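Local atomic coordinates of nucleoporin nup120 (Schizosaccharomyces pombe, PDB entry 4GQ2), a protein that serves as a structural constituent of the nuclear pore complex, the assembly through which nucleocytoplasmic transport takes place. Residues Ile128-Thr133 against Met176-Thr181; Leu138-Leu143 against Trp159-Arg164; Leu548-Asp553 against Leu686-Val691; Glu555-Leu560 against Ile577-Arg582. All blocks are in the same frame, centred on the assembly; numbering follows the deposited sequence.

Contact 1 (Ile128-Thr133 against Met176-Thr181); sequences IIYAIT and MAAIST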
# COMPACT_ATOMS: atom_id res chain seq x y z
N ILE A 128 28.89 21.53 8.20
CA ILE A 128 30.22 21.01 7.86
C ILE A 128 30.35 19.55 8.29
O ILE A 128 29.87 19.17 9.36
CB ILE A 128 31.31 21.89 8.54
CG1 ILE A 128 31.72 23.04 7.62
CG2 ILE A 128 32.54 21.08 8.92
CD1 ILE A 128 30.80 24.25 7.68
N ILE A 129 30.97 18.73 7.44
CA ILE A 129 31.37 17.38 7.84
C ILE A 129 32.89 17.20 7.80
O ILE A 129 33.53 17.46 6.78
CB ILE A 129 30.73 16.29 6.97
CG1 ILE A 129 29.22 16.48 6.88
CG2 ILE A 129 31.05 14.90 7.52
CD1 ILE A 129 28.60 15.75 5.70
N TYR A 130 33.44 16.76 8.93
CA TYR A 130 34.81 16.26 8.99
C TYR A 130 34.77 14.74 8.82
O TYR A 130 34.03 14.06 9.54
CB TYR A 130 35.44 16.56 10.34
CG TYR A 130 35.56 18.03 10.71
CD1 TYR A 130 36.64 18.79 10.26
CD2 TYR A 130 34.60 18.63 11.52
CE1 TYR A 130 36.75 20.14 10.60
CE2 TYR A 130 34.70 19.98 11.86
CZ TYR A 130 35.78 20.72 11.41
OH TYR A 130 35.87 22.05 11.76
N ALA A 131 35.57 14.22 7.89
CA ALA A 131 35.67 12.79 7.66
C ALA A 131 37.12 12.35 7.49
O ALA A 131 37.90 12.99 6.78
CB ALA A 131 34.85 12.38 6.45
N ILE A 132 37.48 11.25 8.16
CA ILE A 132 38.81 10.66 8.06
C ILE A 132 38.68 9.23 7.56
O ILE A 132 37.89 8.43 8.08
CB ILE A 132 39.57 10.69 9.41
CG1 ILE A 132 39.85 12.14 9.84
CG2 ILE A 132 40.87 9.91 9.32
CD1 ILE A 132 40.14 12.33 11.32
N THR A 133 39.47 8.92 6.55
CA THR A 133 39.43 7.61 5.93
C THR A 133 40.54 6.72 6.49
O THR A 133 41.40 7.20 7.23
CB THR A 133 39.53 7.73 4.40
OG1 THR A 133 40.76 8.37 4.05
CG2 THR A 133 38.37 8.56 3.86
N MET A 176 37.34 11.39 17.12
CA MET A 176 37.23 12.80 16.75
C MET A 176 36.23 13.53 17.62
O MET A 176 35.29 12.93 18.16
CB MET A 176 36.78 12.96 15.30
CG MET A 176 37.51 12.12 14.27
SD MET A 176 36.60 12.07 12.71
CE MET A 176 36.85 13.72 12.06
N ALA A 177 36.43 14.84 17.76
CA ALA A 177 35.41 15.72 18.31
C ALA A 177 35.57 17.11 17.69
O ALA A 177 36.53 17.82 17.99
CB ALA A 177 35.50 15.79 19.84
N ALA A 178 34.64 17.45 16.81
CA ALA A 178 34.56 18.78 16.22
C ALA A 178 34.47 19.83 17.33
O ALA A 178 33.68 19.69 18.27
CB ALA A 178 33.34 18.87 15.31
N ILE A 179 35.30 20.86 17.23
CA ILE A 179 35.29 21.95 18.20
C ILE A 179 34.48 23.11 17.64
O ILE A 179 33.81 23.83 18.38
CB ILE A 179 36.73 22.39 18.56
CG1 ILE A 179 37.51 21.26 19.24
CG2 ILE A 179 36.74 23.67 19.40
CD1 ILE A 179 36.77 20.56 20.37
N SER A 180 34.55 23.26 16.32
CA SER A 180 33.93 24.37 15.60
C SER A 180 33.97 24.07 14.10
O SER A 180 34.37 22.98 13.68
CB SER A 180 34.70 25.66 15.87
OG SER A 180 35.99 25.61 15.29
N THR A 181 33.57 25.05 13.31
CA THR A 181 33.60 24.94 11.85
C THR A 181 35.00 25.01 11.27
O THR A 181 35.18 24.88 10.06
CB THR A 181 32.71 26.00 11.17
OG1 THR A 181 32.79 27.24 11.88
CG2 THR A 181 31.26 25.53 11.14

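Contact 2 (Leu138-Leu143 against Trp159-Arg164); sequences LYYIRL and WCLCYR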
# COMPACT_ATOMS: atom_id res chain seq x y z
N LEU A 138 42.14 13.72 5.85
CA LEU A 138 41.06 14.46 6.49
C LEU A 138 40.29 15.29 5.46
O LEU A 138 40.88 16.10 4.74
CB LEU A 138 41.60 15.37 7.60
CG LEU A 138 40.67 16.48 8.14
CD1 LEU A 138 39.52 15.92 8.98
CD2 LEU A 138 41.45 17.50 8.94
N TYR A 139 38.98 15.08 5.40
CA TYR A 139 38.16 15.79 4.45
C TYR A 139 37.25 16.78 5.14
O TYR A 139 36.67 16.48 6.18
CB TYR A 139 37.33 14.82 3.63
CG TYR A 139 38.14 13.88 2.77
CD1 TYR A 139 38.55 14.25 1.49
CD2 TYR A 139 38.49 12.61 3.23
CE1 TYR A 139 39.29 13.39 0.69
CE2 TYR A 139 39.22 11.73 2.44
CZ TYR A 139 39.62 12.12 1.17
OH TYR A 139 40.34 11.25 0.39
N TYR A 140 37.15 17.97 4.55
CA TYR A 140 36.35 19.05 5.11
C TYR A 140 35.25 19.39 4.11
O TYR A 140 35.48 20.12 3.13
CB TYR A 140 37.25 20.25 5.41
CG TYR A 140 36.55 21.43 6.04
CD1 TYR A 140 36.35 21.49 7.42
CD2 TYR A 140 36.10 22.49 5.27
CE1 TYR A 140 35.72 22.58 8.01
CE2 TYR A 140 35.46 23.58 5.85
CZ TYR A 140 35.28 23.62 7.21
OH TYR A 140 34.64 24.72 7.76
N ILE A 141 34.05 18.85 4.36
CA ILE A 141 32.94 18.91 3.41
C ILE A 141 31.86 19.90 3.84
O ILE A 141 31.30 19.79 4.93
CB ILE A 141 32.30 17.51 3.19
CG1 ILE A 141 33.33 16.53 2.64
CG2 ILE A 141 31.11 17.61 2.24
CD1 ILE A 141 32.96 15.07 2.86
N ARG A 142 31.59 20.87 2.96
CA ARG A 142 30.53 21.85 3.19
C ARG A 142 29.22 21.40 2.54
O ARG A 142 29.17 21.15 1.34
CB ARG A 142 30.92 23.22 2.66
CG ARG A 142 31.77 24.07 3.59
CD ARG A 142 31.70 25.53 3.14
NE ARG A 142 32.84 26.34 3.56
CZ ARG A 142 34.03 26.35 2.94
NH1 ARG A 142 34.25 25.58 1.89
NH2 ARG A 142 34.99 27.13 3.40
N LEU A 143 28.17 21.30 3.35
CA LEU A 143 26.87 20.85 2.86
C LEU A 143 26.02 22.01 2.39
O LEU A 143 25.87 23.01 3.09
CB LEU A 143 26.11 20.10 3.95
CG LEU A 143 26.59 18.71 4.39
CD1 LEU A 143 25.83 18.27 5.63
CD2 LEU A 143 26.43 17.70 3.26
N TRP A 159 33.49 22.88 -2.16
CA TRP A 159 32.62 22.02 -1.34
C TRP A 159 33.38 21.00 -0.56
O TRP A 159 33.01 20.68 0.57
CB TRP A 159 31.53 21.36 -2.18
CG TRP A 159 31.98 20.18 -3.01
CD1 TRP A 159 32.42 20.19 -4.33
CD2 TRP A 159 32.05 18.77 -2.60
NE1 TRP A 159 32.74 18.92 -4.75
CE2 TRP A 159 32.54 18.02 -3.77
CE3 TRP A 159 31.75 18.07 -1.43
CZ2 TRP A 159 32.73 16.65 -3.74
CZ3 TRP A 159 31.95 16.68 -1.41
CH2 TRP A 159 32.43 15.99 -2.54
N CYS A 160 34.46 20.49 -1.15
CA CYS A 160 35.36 19.57 -0.47
C CYS A 160 36.82 20.03 -0.47
O CYS A 160 37.42 20.21 -1.52
CB CYS A 160 35.27 18.17 -1.08
SG CYS A 160 36.10 16.94 -0.06
N LEU A 161 37.36 20.20 0.73
CA LEU A 161 38.78 20.50 0.95
C LEU A 161 39.46 19.27 1.55
O LEU A 161 38.91 18.63 2.45
CB LEU A 161 38.91 21.70 1.91
CG LEU A 161 38.97 23.15 1.40
CD1 LEU A 161 38.11 23.40 0.17
CD2 LEU A 161 38.60 24.12 2.51
N CYS A 162 40.64 18.95 1.04
CA CYS A 162 41.40 17.79 1.52
C CYS A 162 42.66 18.19 2.27
O CYS A 162 43.43 19.04 1.82
CB CYS A 162 41.78 16.87 0.36
SG CYS A 162 40.39 16.53 -0.72
N TYR A 163 42.86 17.54 3.42
CA TYR A 163 44.01 17.82 4.27
C TYR A 163 44.75 16.54 4.61
O TYR A 163 44.12 15.50 4.84
CB TYR A 163 43.56 18.50 5.55
CG TYR A 163 42.91 19.85 5.34
CD1 TYR A 163 43.68 21.01 5.23
CD2 TYR A 163 41.52 19.97 5.27
CE1 TYR A 163 43.09 22.25 5.05
CE2 TYR A 163 40.92 21.20 5.08
CZ TYR A 163 41.70 22.34 4.98
OH TYR A 163 41.11 23.57 4.79
N ARG A 164 46.07 16.62 4.65
CA ARG A 164 46.91 15.51 5.10
C ARG A 164 47.74 15.95 6.31
O ARG A 164 48.89 16.37 6.16
CB ARG A 164 47.83 15.03 3.97
CG ARG A 164 47.14 14.18 2.92
CD ARG A 164 48.12 13.76 1.85
NE ARG A 164 47.52 12.83 0.90
CZ ARG A 164 48.12 12.37 -0.20
NH1 ARG A 164 49.36 12.75 -0.50
NH2 ARG A 164 47.49 11.53 -0.99

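Contact 3 (Leu548-Asp553 against Leu686-Val691); sequences LIESFD and LKKFQV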
# COMPACT_ATOMS: atom_id res chain seq x y z
N LEU A 548 -2.96 2.05 24.04
CA LEU A 548 -3.78 1.02 24.70
C LEU A 548 -4.05 -0.19 23.82
O LEU A 548 -3.96 -1.34 24.28
CB LEU A 548 -5.12 1.61 25.15
CG LEU A 548 -5.25 2.11 26.58
CD1 LEU A 548 -6.69 2.56 26.82
CD2 LEU A 548 -4.85 1.04 27.59
N ILE A 549 -4.37 0.07 22.56
CA ILE A 549 -4.70 -0.98 21.60
C ILE A 549 -3.55 -2.00 21.49
O ILE A 549 -3.80 -3.21 21.41
CB ILE A 549 -5.13 -0.38 20.23
CG1 ILE A 549 -5.75 -1.46 19.34
CG2 ILE A 549 -3.98 0.34 19.54
CD1 ILE A 549 -7.01 -2.07 19.91
N GLU A 550 -2.31 -1.51 21.52
CA GLU A 550 -1.13 -2.36 21.47
C GLU A 550 -1.02 -3.29 22.68
O GLU A 550 -0.90 -4.50 22.51
CB GLU A 550 0.14 -1.52 21.29
CG GLU A 550 0.07 -0.59 20.09
CD GLU A 550 1.40 0.02 19.73
OE1 GLU A 550 1.59 1.21 20.04
OE2 GLU A 550 2.25 -0.68 19.13
N SER A 551 -1.10 -2.72 23.89
CA SER A 551 -1.16 -3.51 25.14
C SER A 551 -2.22 -4.62 25.10
O SER A 551 -1.98 -5.74 25.55
CB SER A 551 -1.43 -2.60 26.34
OG SER A 551 -0.61 -1.45 26.32
N PHE A 552 -3.39 -4.30 24.55
CA PHE A 552 -4.50 -5.26 24.48
C PHE A 552 -4.33 -6.32 23.39
O PHE A 552 -5.02 -7.34 23.42
CB PHE A 552 -5.83 -4.53 24.30
CG PHE A 552 -6.34 -3.91 25.57
CD1 PHE A 552 -6.00 -2.61 25.91
CD2 PHE A 552 -7.16 -4.62 26.43
CE1 PHE A 552 -6.46 -2.03 27.07
CE2 PHE A 552 -7.63 -4.05 27.60
CZ PHE A 552 -7.28 -2.75 27.92
N ASP A 553 -3.43 -6.08 22.44
CA ASP A 553 -3.17 -7.03 21.36
C ASP A 553 -2.21 -8.12 21.83
O ASP A 553 -2.53 -9.30 21.76
CB ASP A 553 -2.60 -6.31 20.14
CG ASP A 553 -2.69 -7.15 18.87
OD1 ASP A 553 -3.82 -7.39 18.39
OD2 ASP A 553 -1.62 -7.54 18.34
N LEU A 686 -3.48 0.43 13.15
CA LEU A 686 -4.72 0.05 12.48
C LEU A 686 -4.94 -1.45 12.34
O LEU A 686 -6.08 -1.90 12.36
CB LEU A 686 -4.85 0.74 11.12
CG LEU A 686 -5.00 2.26 11.11
CD1 LEU A 686 -4.84 2.79 9.71
CD2 LEU A 686 -6.33 2.72 11.69
N LYS A 687 -3.88 -2.19 12.27
CA LYS A 687 -3.98 -3.61 12.19
C LYS A 687 -4.45 -4.21 13.48
O LYS A 687 -5.20 -5.12 13.49
CB LYS A 687 -2.65 -4.21 11.85
CG LYS A 687 -2.43 -4.42 10.39
CD LYS A 687 -0.96 -4.59 10.15
CE LYS A 687 -0.72 -5.32 8.86
NZ LYS A 687 0.44 -4.73 8.17
N LYS A 688 -3.98 -3.68 14.57
CA LYS A 688 -4.41 -4.10 15.90
C LYS A 688 -5.85 -3.66 16.16
O LYS A 688 -6.65 -4.42 16.68
CB LYS A 688 -3.44 -3.62 16.98
CG LYS A 688 -2.01 -4.05 16.70
CD LYS A 688 -1.12 -3.98 17.94
CE LYS A 688 0.24 -4.60 17.69
NZ LYS A 688 1.16 -3.65 17.00
N PHE A 689 -6.20 -2.44 15.74
CA PHE A 689 -7.60 -2.02 15.80
C PHE A 689 -8.55 -2.96 15.05
O PHE A 689 -9.56 -3.39 15.61
CB PHE A 689 -7.77 -0.56 15.35
CG PHE A 689 -7.69 0.43 16.48
CD1 PHE A 689 -8.63 0.40 17.51
CD2 PHE A 689 -6.68 1.38 16.53
CE1 PHE A 689 -8.55 1.30 18.56
CE2 PHE A 689 -6.61 2.29 17.57
CZ PHE A 689 -7.55 2.26 18.59
N GLN A 690 -8.23 -3.27 13.79
CA GLN A 690 -9.04 -4.17 12.96
C GLN A 690 -9.28 -5.54 13.59
O GLN A 690 -10.42 -6.01 13.67
CB GLN A 690 -8.42 -4.33 11.57
CG GLN A 690 -9.17 -5.31 10.67
CD GLN A 690 -8.52 -5.49 9.30
OE1 GLN A 690 -9.15 -5.23 8.27
NE2 GLN A 690 -7.27 -5.90 9.29
N VAL A 691 -8.21 -6.18 14.03
CA VAL A 691 -8.30 -7.46 14.74
C VAL A 691 -9.15 -7.33 16.02
O VAL A 691 -9.99 -8.19 16.31
CB VAL A 691 -6.88 -8.03 15.02
CG1 VAL A 691 -6.89 -9.15 16.06
CG2 VAL A 691 -6.22 -8.47 13.71

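Contact 4 (Glu555-Leu560 against Ile577-Arg582); sequences EPLTKL and ILDLGR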
# COMPACT_ATOMS: atom_id res chain seq x y z
N GLU A 555 -0.13 -10.46 24.38
CA GLU A 555 -0.54 -11.21 25.58
C GLU A 555 0.08 -10.71 26.90
O GLU A 555 0.91 -9.79 26.89
CB GLU A 555 -0.23 -12.70 25.37
CG GLU A 555 -0.47 -13.24 23.96
CD GLU A 555 -1.94 -13.45 23.63
OE1 GLU A 555 -2.69 -13.97 24.49
OE2 GLU A 555 -2.35 -13.12 22.50
N PRO A 556 -0.31 -11.30 28.05
CA PRO A 556 -1.44 -12.18 28.36
C PRO A 556 -2.45 -11.52 29.30
O PRO A 556 -2.18 -10.42 29.81
CB PRO A 556 -0.77 -13.36 29.07
CG PRO A 556 0.46 -12.77 29.70
CD PRO A 556 0.72 -11.41 29.10
N LEU A 557 -3.58 -12.17 29.55
CA LEU A 557 -4.64 -11.60 30.39
C LEU A 557 -4.13 -11.22 31.79
O LEU A 557 -4.43 -10.13 32.28
CB LEU A 557 -5.84 -12.54 30.49
CG LEU A 557 -7.27 -11.97 30.44
CD1 LEU A 557 -8.26 -12.99 31.01
CD2 LEU A 557 -7.47 -10.61 31.12
N THR A 558 -3.35 -12.12 32.40
CA THR A 558 -2.77 -11.90 33.73
C THR A 558 -2.01 -10.57 33.85
O THR A 558 -2.31 -9.76 34.73
CB THR A 558 -1.84 -13.06 34.16
OG1 THR A 558 -0.78 -13.21 33.21
CG2 THR A 558 -2.62 -14.36 34.27
N LYS A 559 -1.05 -10.34 32.95
CA LYS A 559 -0.27 -9.10 32.94
C LYS A 559 -1.13 -7.86 32.70
O LYS A 559 -0.88 -6.80 33.28
CB LYS A 559 0.88 -9.19 31.92
CG LYS A 559 1.85 -8.02 31.96
CD LYS A 559 3.26 -8.41 31.51
CE LYS A 559 3.37 -8.61 30.00
NZ LYS A 559 3.24 -7.34 29.22
N LEU A 560 -2.16 -7.99 31.85
CA LEU A 560 -3.12 -6.91 31.64
C LEU A 560 -3.85 -6.54 32.94
O LEU A 560 -3.97 -5.37 33.27
CB LEU A 560 -4.12 -7.26 30.55
CG LEU A 560 -3.70 -6.95 29.11
CD1 LEU A 560 -4.54 -7.75 28.13
CD2 LEU A 560 -3.81 -5.45 28.83
N ILE A 577 -13.66 -9.85 29.08
CA ILE A 577 -14.46 -9.98 27.86
C ILE A 577 -13.61 -9.71 26.61
O ILE A 577 -13.77 -10.38 25.59
CB ILE A 577 -15.69 -9.04 27.85
CG1 ILE A 577 -16.49 -9.18 29.16
CG2 ILE A 577 -16.59 -9.36 26.66
CD1 ILE A 577 -17.35 -7.98 29.49
N LEU A 578 -12.71 -8.73 26.70
CA LEU A 578 -11.79 -8.45 25.59
C LEU A 578 -10.99 -9.71 25.25
O LEU A 578 -10.88 -10.07 24.07
CB LEU A 578 -10.87 -7.26 25.91
CG LEU A 578 -9.75 -6.81 24.95
CD1 LEU A 578 -8.47 -7.61 25.18
CD2 LEU A 578 -10.14 -6.83 23.47
N ASP A 579 -10.47 -10.38 26.27
CA ASP A 579 -9.72 -11.61 26.04
C ASP A 579 -10.58 -12.68 25.37
O ASP A 579 -10.08 -13.45 24.53
CB ASP A 579 -9.12 -12.14 27.34
CG ASP A 579 -8.19 -13.31 27.11
OD1 ASP A 579 -7.12 -13.11 26.51
OD2 ASP A 579 -8.54 -14.43 27.53
N LEU A 580 -11.86 -12.73 25.72
CA LEU A 580 -12.82 -13.62 25.06
C LEU A 580 -12.94 -13.31 23.56
O LEU A 580 -13.08 -14.23 22.75
CB LEU A 580 -14.20 -13.55 25.74
CG LEU A 580 -14.39 -14.03 27.19
CD1 LEU A 580 -15.84 -13.88 27.61
CD2 LEU A 580 -13.95 -15.48 27.39
N GLY A 581 -12.89 -12.03 23.21
CA GLY A 581 -12.89 -11.60 21.81
C GLY A 581 -11.61 -11.98 21.10
O GLY A 581 -11.65 -12.53 19.99
N ARG A 582 -10.48 -11.69 21.75
CA ARG A 582 -9.16 -12.08 21.25
C ARG A 582 -9.07 -13.57 20.94
O ARG A 582 -8.59 -13.95 19.88
CB ARG A 582 -8.05 -11.74 22.25
CG ARG A 582 -7.78 -10.26 22.47
CD ARG A 582 -6.41 -10.04 23.10
NE ARG A 582 -6.16 -10.85 24.29
CZ ARG A 582 -5.22 -10.60 25.20
NH1 ARG A 582 -4.42 -9.54 25.07
NH2 ARG A 582 -5.06 -11.40 26.24

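Contact 1 (Ile128-Thr133 against Met176-Thr181)
Two neighbouring blades of the beta-propeller domain pack against each other here. Ile128-Thr133 lies on strand 126-133 of one four-stranded antiparallel sheet, and Met176-Thr181 runs from the end of strand 173-178, the first of the next sheet, into the turn beyond it. The strand axes come within 9.0 Å, too far for backbone pairing, so side chains bridge the gap. Ile128 begins the series: its CD1 meets CG2 of Thr181 at 3.7 Å, the two side chains crossing at about a right angle. Thr181 suits the place because its methyl can face this isoleucine while the chain turns. Tyr130 carries the centre. With CG anti to the carbonyl carbon (chi1 -61°), the ring reaches across to the loop after Ala178, and the OH donates a hydrogen bond of 2.6 Å to Ser180 O. That oxygen lies at the ring's edge, near its plane, while the hydroxyl sits above the carbonyl plane and not on a lone pair. A tyrosine fits here, joining an apolar ring to a hydroxyl donor. CG2 of Ile128 lies over one face of the Tyr130 ring, 3.8 Å above its plane and shifted toward the rim, and Ala178, with just a methyl, lets the ring in close, its CB 3.9 Å from Tyr130 CE2. Ser180 turns its hydroxyl elsewhere, to Glu183. Beyond Ala131, whose CB points away, Ile132 and Met176 slide past each other in opposite directions. The thioether, bent at chi3 (72°), brings its methyl between two neighbours: Met176 CE is 3.6 Å from Tyr130 CB and 3.6 Å from Ile132 CD1.

Contact 2 (Leu138-Leu143 against Trp159-Arg164)
Trp159 opens the pairing: its O accepts a hydrogen bond from Arg142 N at 2.8 Å, the donor lying in the carbonyl plane, and takes a CA-H...O contact from Ile141. The indole, its CG in the crowded position between the backbone N and carbonyl carbon (chi1 77°), lies alongside Ile141 and receives Ile141 CG2 at its edge, 3.8 Å from Trp159 CE3. The beta-branch of Ile141 supplies this methyl, while its CG1 is left for Cys160. Cys160, facing Ile141 in a non-hydrogen-bonded pair, has SG anti to the backbone N, which sets the sulfur 3.9 Å from Ile141 CG1 and within touch of the Tyr139 ring. Leu161 pairs with Tyr140 through two backbone hydrogen bonds, the nearly straight one running from Leu161 N to Tyr140 O (3.0 Å, 175° at the hydrogen). Their side chains lie side by side, pointing the same way; Tyr140 sends its hydroxyl on to Thr181 O. Cys162, opposite Tyr139, returns to the cysteine face: its SG approaches Tyr139 CE1 at 3.6 Å, obliquely to the ring, so two compact, polarisable sulfurs flank one tyrosine. Tyr163 completes the series with reciprocal 2.8 Å bonds to Leu138, N to O in each direction. Its ring turns an edge to Tyr140, with CE2 3.8 Å from Tyr140 CB, while Leu138 CD2 packs obliquely near its CB. Leu138, Tyr140 and Tyr163 also touch strand 193-199 of the following sheet. Paired only on this side within its sheet, strand 160-163 is the last strand of a four-stranded antiparallel blade of a beta-propeller.

Contact 3 (Leu548-Asp553 against Leu686-Val691)
A short helix directly following the propeller strand 539-544 leans here on the long helix 672-703, so the contact joins the helix that follows the propeller strand to the helical domain. The two segment axes cross at 60° and approach to 9.3 Å, and no hydrogen bond links them. The tight part is Ile549 against Phe689. With CG1 anti to the backbone N (chi1 -168°), the isoleucine lies flat on the ring: CG1 stands over its centre, 3.8 Å from the centroid of the Phe689 ring, a CH-pi contact. The two ends of the branched chain spread over the same face, CD1 toward Phe689 CD1 and CG2 toward CE2, so the branched chain suits a flat ring. The ring also meets Phe803. An alanine at Phe689 would remove the face on which Ile549 rests and would probably loosen the buried part of this junction. On the more exposed side, at Lys688 and Asp553, the contact is polar and its charge pairing loose. Lys688 suits the border, since its methylenes run past Ile549 and then past Asp553, and the bend at chi4 (82°) turns NZ toward Glu550; its CB touches Ile549 CG1 at 3.9 Å. The chain crosses Asp553, a poorly ordered residue, at about a right angle. Lys688 NZ and Glu550 OE2 form only a long salt bridge of 3.8 Å, and Glu550 has its stronger partner in Arg544. Although opposite in charge, Asp553 OD2 stays 5.0 Å from Lys688 NZ; the carboxylate lies against the lysine's methylenes instead, Asp553 OD2 3.5 Å from Lys688 CE.

Contact 4 (Glu555-Leu560 against Ile577-Arg582)
A bend at chi3 (-50°) folds the side chain of Arg582 back along its own helix, while Asp579, one turn earlier, holds CG anti to the backbone N (chi1 -173°); together these torsions lay the carboxylate against the guanidinium edge. Arg582 NH2 donates to the anti lone pair of Asp579 OD1 at 2.7 Å, nearly in the guanidinium plane, and NE adds a weak bond to the same oxygen. Glu555 approaches differently: its OE1 lies over the face of the guanidinium, 3.9 Å from Arg582 NH2, a long salt bridge in which no N-H points at the oxygen, so charge attraction alone acts. The three residues form a salt-bridge network joining helix 571-585 to the start of helix 557-561, where Pro556, preceded by a cis peptide bond, occupies the N-cap. An alanine at Asp579 would lose the in-plane grip on Arg582 and would probably leave the guanidinium less firmly oriented, with the bond from NH1 to Phe552 O remaining. Leu557, in the first turn, crosses Asp579 obliquely, its CG 3.6 Å from Asp579 CB; an aliphatic branch suits this carbon flank of the acid. Leu560, a turn later, meets the arginine tip to tip, its CD1 3.5 Å from Arg582 NH1.

The four contacts form two pairs on opposite sides of the chain's centre. Contacts 1 and 2, their centres 9 Å apart, share one propeller blade: strands 126-133 and 138-143 are neighbours in it, so contact 2 builds the blade and contact 1 joins it to the next. Tyr140 OH, 2.4 Å from Thr181 O in a probable hydrogen bond, ties them directly. Contacts 3 and 4, centred 12 Å apart, use consecutive helices 548-553 and 557-561; Phe552 O lies 2.8 Å from Arg582 NH1 in a probable hydrogen bond, so the arginine of contact 4 also grips the backbone of contact 3's first segment. About 45 Å separates the centres of contacts 1 and 3.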